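Local atomic coordinates of light Chain (Clostridium botulinum, PDB entry 6BVD), a protein that is the zinc-dependent protease domain of the mosaic botulinum neurotoxin type HA and, as in related light chains, probably cleaves a neuronal SNARE protein. Residues Ser9-Asp13 with Lys86-Gln91; Asp43-Ile47 with Gln151-Leu155. All coordinates share one frame; numbering follows the deposited sequence.

Contact 1 (Ser9-Asp13 with Lys86-Gln91)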
# COMPACT_ATOMS: atom_id res chain seq x y z
N SER A 9 -4.03 10.81 4.42
CA SER A 9 -4.46 11.05 3.03
C SER A 9 -5.44 12.24 2.93
O SER A 9 -6.13 12.58 3.90
CB SER A 9 -5.10 9.79 2.42
OG SER A 9 -4.12 8.79 2.19
N PHE A 10 -5.45 12.88 1.77
CA PHE A 10 -6.25 14.08 1.49
C PHE A 10 -6.26 14.29 -0.03
O PHE A 10 -5.34 13.83 -0.73
CB PHE A 10 -5.69 15.34 2.20
CG PHE A 10 -4.22 15.22 2.59
CD1 PHE A 10 -3.23 15.12 1.61
CD2 PHE A 10 -3.84 15.19 3.93
CE1 PHE A 10 -1.88 14.99 1.96
CE2 PHE A 10 -2.49 15.06 4.29
CZ PHE A 10 -1.51 14.97 3.31
N ASN A 11 -7.29 14.95 -0.52
CA ASN A 11 -7.32 15.45 -1.89
C ASN A 11 -7.10 16.96 -1.86
O ASN A 11 -7.41 17.59 -0.84
CB ASN A 11 -8.64 15.08 -2.57
CG ASN A 11 -8.98 13.61 -2.38
OD1 ASN A 11 -8.41 12.77 -3.05
ND2 ASN A 11 -9.92 13.31 -1.48
N TYR A 12 -6.56 17.55 -2.93
CA TYR A 12 -6.27 18.99 -2.89
C TYR A 12 -7.54 19.80 -2.59
O TYR A 12 -7.48 20.84 -1.93
CB TYR A 12 -5.65 19.48 -4.20
CG TYR A 12 -5.17 20.90 -4.06
CD1 TYR A 12 -3.98 21.19 -3.41
CD2 TYR A 12 -5.95 21.96 -4.52
CE1 TYR A 12 -3.56 22.52 -3.25
CE2 TYR A 12 -5.54 23.28 -4.37
CZ TYR A 12 -4.34 23.55 -3.74
OH TYR A 12 -3.93 24.86 -3.58
N ASP A 13 -8.68 19.32 -3.08
CA ASP A 13 -9.92 20.07 -2.91
C ASP A 13 -10.67 19.78 -1.60
O ASP A 13 -11.71 20.38 -1.37
CB ASP A 13 -10.86 19.79 -4.08
CG ASP A 13 -10.46 20.51 -5.36
OD1 ASP A 13 -9.68 21.50 -5.32
OD2 ASP A 13 -10.95 20.08 -6.42
N LYS A 86 -1.77 19.72 -8.81
CA LYS A 86 -1.39 19.82 -7.40
C LYS A 86 -1.88 18.57 -6.63
O LYS A 86 -1.20 18.04 -5.74
CB LYS A 86 -1.95 21.11 -6.77
CG LYS A 86 -1.37 22.36 -7.41
CD LYS A 86 -1.88 23.63 -6.65
CE LYS A 86 -1.30 24.94 -7.17
NZ LYS A 86 -1.86 25.40 -8.46
N ASN A 87 -3.08 18.11 -6.99
CA ASN A 87 -3.63 16.93 -6.35
C ASN A 87 -2.81 15.68 -6.70
O ASN A 87 -2.59 14.82 -5.87
CB ASN A 87 -5.09 16.74 -6.72
CG ASN A 87 -5.71 15.54 -6.03
OD1 ASN A 87 -5.87 15.53 -4.81
ND2 ASN A 87 -6.02 14.50 -6.79
N LYS A 88 -2.38 15.60 -7.95
CA LYS A 88 -1.57 14.47 -8.38
C LYS A 88 -0.28 14.44 -7.56
O LYS A 88 0.10 13.39 -7.05
CB LYS A 88 -1.28 14.55 -9.88
CG LYS A 88 -0.71 13.25 -10.43
CD LYS A 88 -0.08 13.42 -11.80
CE LYS A 88 0.46 12.09 -12.32
NZ LYS A 88 1.09 12.26 -13.66
N TYR A 89 0.36 15.61 -7.42
CA TYR A 89 1.58 15.79 -6.62
C TYR A 89 1.35 15.32 -5.17
O TYR A 89 2.18 14.62 -4.58
CB TYR A 89 2.04 17.29 -6.66
CG TYR A 89 3.26 17.59 -5.85
CD1 TYR A 89 4.52 17.72 -6.47
CD2 TYR A 89 3.17 17.75 -4.47
CE1 TYR A 89 5.65 17.97 -5.71
CE2 TYR A 89 4.29 18.01 -3.71
CZ TYR A 89 5.52 18.14 -4.33
OH TYR A 89 6.62 18.40 -3.56
N LEU A 90 0.23 15.73 -4.58
CA LEU A 90 -0.12 15.29 -3.24
C LEU A 90 -0.22 13.74 -3.17
O LEU A 90 0.28 13.14 -2.24
CB LEU A 90 -1.46 15.87 -2.82
CG LEU A 90 -1.47 17.28 -2.27
CD1 LEU A 90 -2.88 17.59 -1.69
CD2 LEU A 90 -0.39 17.46 -1.22
N GLN A 91 -0.90 13.13 -4.12
CA GLN A 91 -1.07 11.66 -4.06
C GLN A 91 0.25 10.91 -4.20
O GLN A 91 0.42 9.81 -3.66
CB GLN A 91 -2.06 11.17 -5.11
CG GLN A 91 -3.39 11.89 -5.08
CD GLN A 91 -4.01 11.98 -3.70
OE1 GLN A 91 -4.14 10.98 -3.00
NE2 GLN A 91 -4.41 13.20 -3.29
O HOH W 1 -7.11 11.90 -5.45
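Asn87 OD1 takes a hydrogen bond from the backbone N of Tyr12 at 2.8 Å, the donor tilted 25° from the carbonyl plane. One helical turn on, Gln91 NE2 donates a hydrogen bond to the backbone O of Phe10, also at 2.8 Å and nearly straight, 167° at the hydrogen. This bond lies in the planes of both the Gln91 amide and the Phe10 carbonyl. Two amides from successive turns of helix 83-100 thus hold the loop of residues 9-13 by its main chain. Asn87 reaches it with CG anti to the backbone N (chi1 -178°), and a weak bond from Gln91 NE2 to Asn87 OD1 couples the two amides.

Packing is tight on the apolar flank. Lys86 CB lies over one face of the Tyr12 ring, 4.2 Å from its centroid in a CH-pi contact, while CD1 of Leu90 sits at the ring edge and also 4.1 Å from Phe10 CD1. The other flank is looser: Asn11 OD1 and Asn87 ND2 meet only through a water, 2.9 Å from the former, and Asn11 ND2 turns to the backbone O of Ile395 of the second subunit. Helix amides thus satisfy the loop's main chain, while Tyr12 and Phe10 supply apolar contact.

Contact 2 (Asp43-Ile47 with Gln151-Leu155)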
# COMPACT_ATOMS: atom_id res chain seq x y z
N ASP A 43 2.56 13.83 11.48
CA ASP A 43 2.75 14.81 12.56
C ASP A 43 4.02 15.67 12.35
O ASP A 43 5.14 15.13 12.22
CB ASP A 43 2.86 14.13 13.92
CG ASP A 43 1.52 13.64 14.46
OD1 ASP A 43 0.45 14.01 13.94
OD2 ASP A 43 1.55 12.89 15.44
N ASN A 44 3.83 17.01 12.35
CA ASN A 44 4.88 18.01 12.20
C ASN A 44 5.44 18.16 10.78
O ASN A 44 6.43 18.83 10.58
CB ASN A 44 6.05 17.78 13.19
CG ASN A 44 5.62 17.95 14.65
OD1 ASN A 44 4.74 18.75 14.94
ND2 ASN A 44 6.22 17.17 15.57
N VAL A 45 4.81 17.57 9.78
CA VAL A 45 5.30 17.73 8.41
C VAL A 45 4.16 18.20 7.53
O VAL A 45 3.10 17.54 7.41
CB VAL A 45 5.90 16.39 7.82
CG1 VAL A 45 6.48 16.63 6.45
CG2 VAL A 45 6.96 15.84 8.73
N TRP A 46 4.36 19.35 6.89
CA TRP A 46 3.33 19.94 6.04
C TRP A 46 3.79 19.95 4.62
O TRP A 46 4.96 20.22 4.35
CB TRP A 46 3.01 21.40 6.48
CG TRP A 46 2.35 21.42 7.80
CD1 TRP A 46 2.95 21.40 9.01
CD2 TRP A 46 0.93 21.37 8.05
NE1 TRP A 46 1.99 21.38 10.01
CE2 TRP A 46 0.74 21.35 9.44
CE3 TRP A 46 -0.20 21.36 7.21
CZ2 TRP A 46 -0.55 21.35 10.04
CZ3 TRP A 46 -1.49 21.34 7.81
CH2 TRP A 46 -1.64 21.32 9.21
N ILE A 47 2.86 19.69 3.72
CA ILE A 47 3.13 19.86 2.29
C ILE A 47 2.35 21.02 1.70
O ILE A 47 1.12 21.11 1.86
CB ILE A 47 2.80 18.58 1.50
CG1 ILE A 47 3.59 17.40 2.07
CG2 ILE A 47 3.04 18.78 -0.03
CD1 ILE A 47 3.22 16.06 1.50
N GLN A 151 1.46 28.01 15.45
CA GLN A 151 1.63 26.57 15.46
C GLN A 151 3.12 26.23 15.26
O GLN A 151 3.83 26.97 14.60
CB GLN A 151 0.77 25.96 14.37
CG GLN A 151 0.90 24.50 14.23
CD GLN A 151 -0.43 23.89 13.88
OE1 GLN A 151 -1.47 24.55 13.97
NE2 GLN A 151 -0.40 22.65 13.45
N MET A 152 3.59 25.17 15.90
CA MET A 152 4.96 24.70 15.69
C MET A 152 4.96 23.52 14.72
O MET A 152 3.96 22.82 14.62
CB MET A 152 5.61 24.29 17.02
CG MET A 152 5.73 25.43 18.04
SD MET A 152 6.51 24.89 19.57
CE MET A 152 7.82 23.82 18.97
N ALA A 153 6.06 23.30 13.98
CA ALA A 153 6.21 22.11 13.12
C ALA A 153 7.71 21.95 12.81
O ALA A 153 8.50 22.81 13.20
CB ALA A 153 5.41 22.23 11.81
N ASN A 154 8.10 20.85 12.17
CA ASN A 154 9.52 20.62 11.90
C ASN A 154 9.89 20.83 10.43
O ASN A 154 11.05 21.13 10.11
CB ASN A 154 9.91 19.16 12.32
CG ASN A 154 9.78 18.91 13.83
OD1 ASN A 154 9.69 19.86 14.66
ND2 ASN A 154 9.80 17.63 14.22
N LEU A 155 8.95 20.64 9.52
CA LEU A 155 9.29 20.57 8.10
C LEU A 155 8.13 20.99 7.20
O LEU A 155 6.99 20.59 7.40
CB LEU A 155 9.71 19.11 7.73
CG LEU A 155 9.88 18.83 6.23
CD1 LEU A 155 10.97 19.66 5.57
CD2 LEU A 155 10.19 17.28 6.03
O HOH W 2 2.29 21.27 13.12
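Val45 and Leu155 form a parallel beta bridge where strands 45-48 and 155-158 lie side by side in the mixed sheet; its bonds come from the residues flanking Val45. Trp46 N gives a nearly straight bond to Leu155 O (3.0 Å, 173° at the hydrogen). At the start of the pairing Asn44 O accepts from two successive amides: Asn154 N at 3.1 Å, in the carbonyl plane on a lone pair, and Leu155 N at 3.3 Å, almost in line with the C=O bond. Val45 CG1 and Leu155 CD2 touch on one face of the sheet, where Leu155 also packs on Leu230 and Val233 of helix 222-237.

The Trp46 side chain starts at CB, 4.2 Å from Leu155 O. A chi1 of -68° sets CG anti to the carbonyl carbon, and the indole presents its edge to residues 151-155. CD1 and NE1 border the methyl of Ala153, with CD1 3.8 Å from Ala153 CB. Farther round the rim, CZ2 meets Gln151 NE2, the amide plane turned 72° from the ring. Between these points one water, in the indole plane, accepts from Trp46 NE1 and Gln151 NE2 and donates to Met152 O at 2.7 Å.

In the fold
The centres of contacts 1 and 2 are about 17 Å apart, and the segments alternate along the chain: 9-13, 43-47, 86-91, then 151-155. Contact 1 places the loop before strand 21-24 on helix 83-100, whereas contact 2 lies within the mixed sheet. Strand 45-48 bridges them, since Ile47 CG2 packs on Leu90 CD2 of that helix at 3.9 Å and on Tyr89 CE2 at 4.0 Å. Helix 222-237, against which contact 2 rests, carries the zinc ligands His228 and His232, and the side chain of Leu155 is about 14 Å from the zinc ion. Packing therefore runs from the N-terminal loop through helix and sheet to the metal-binding helix of this protease.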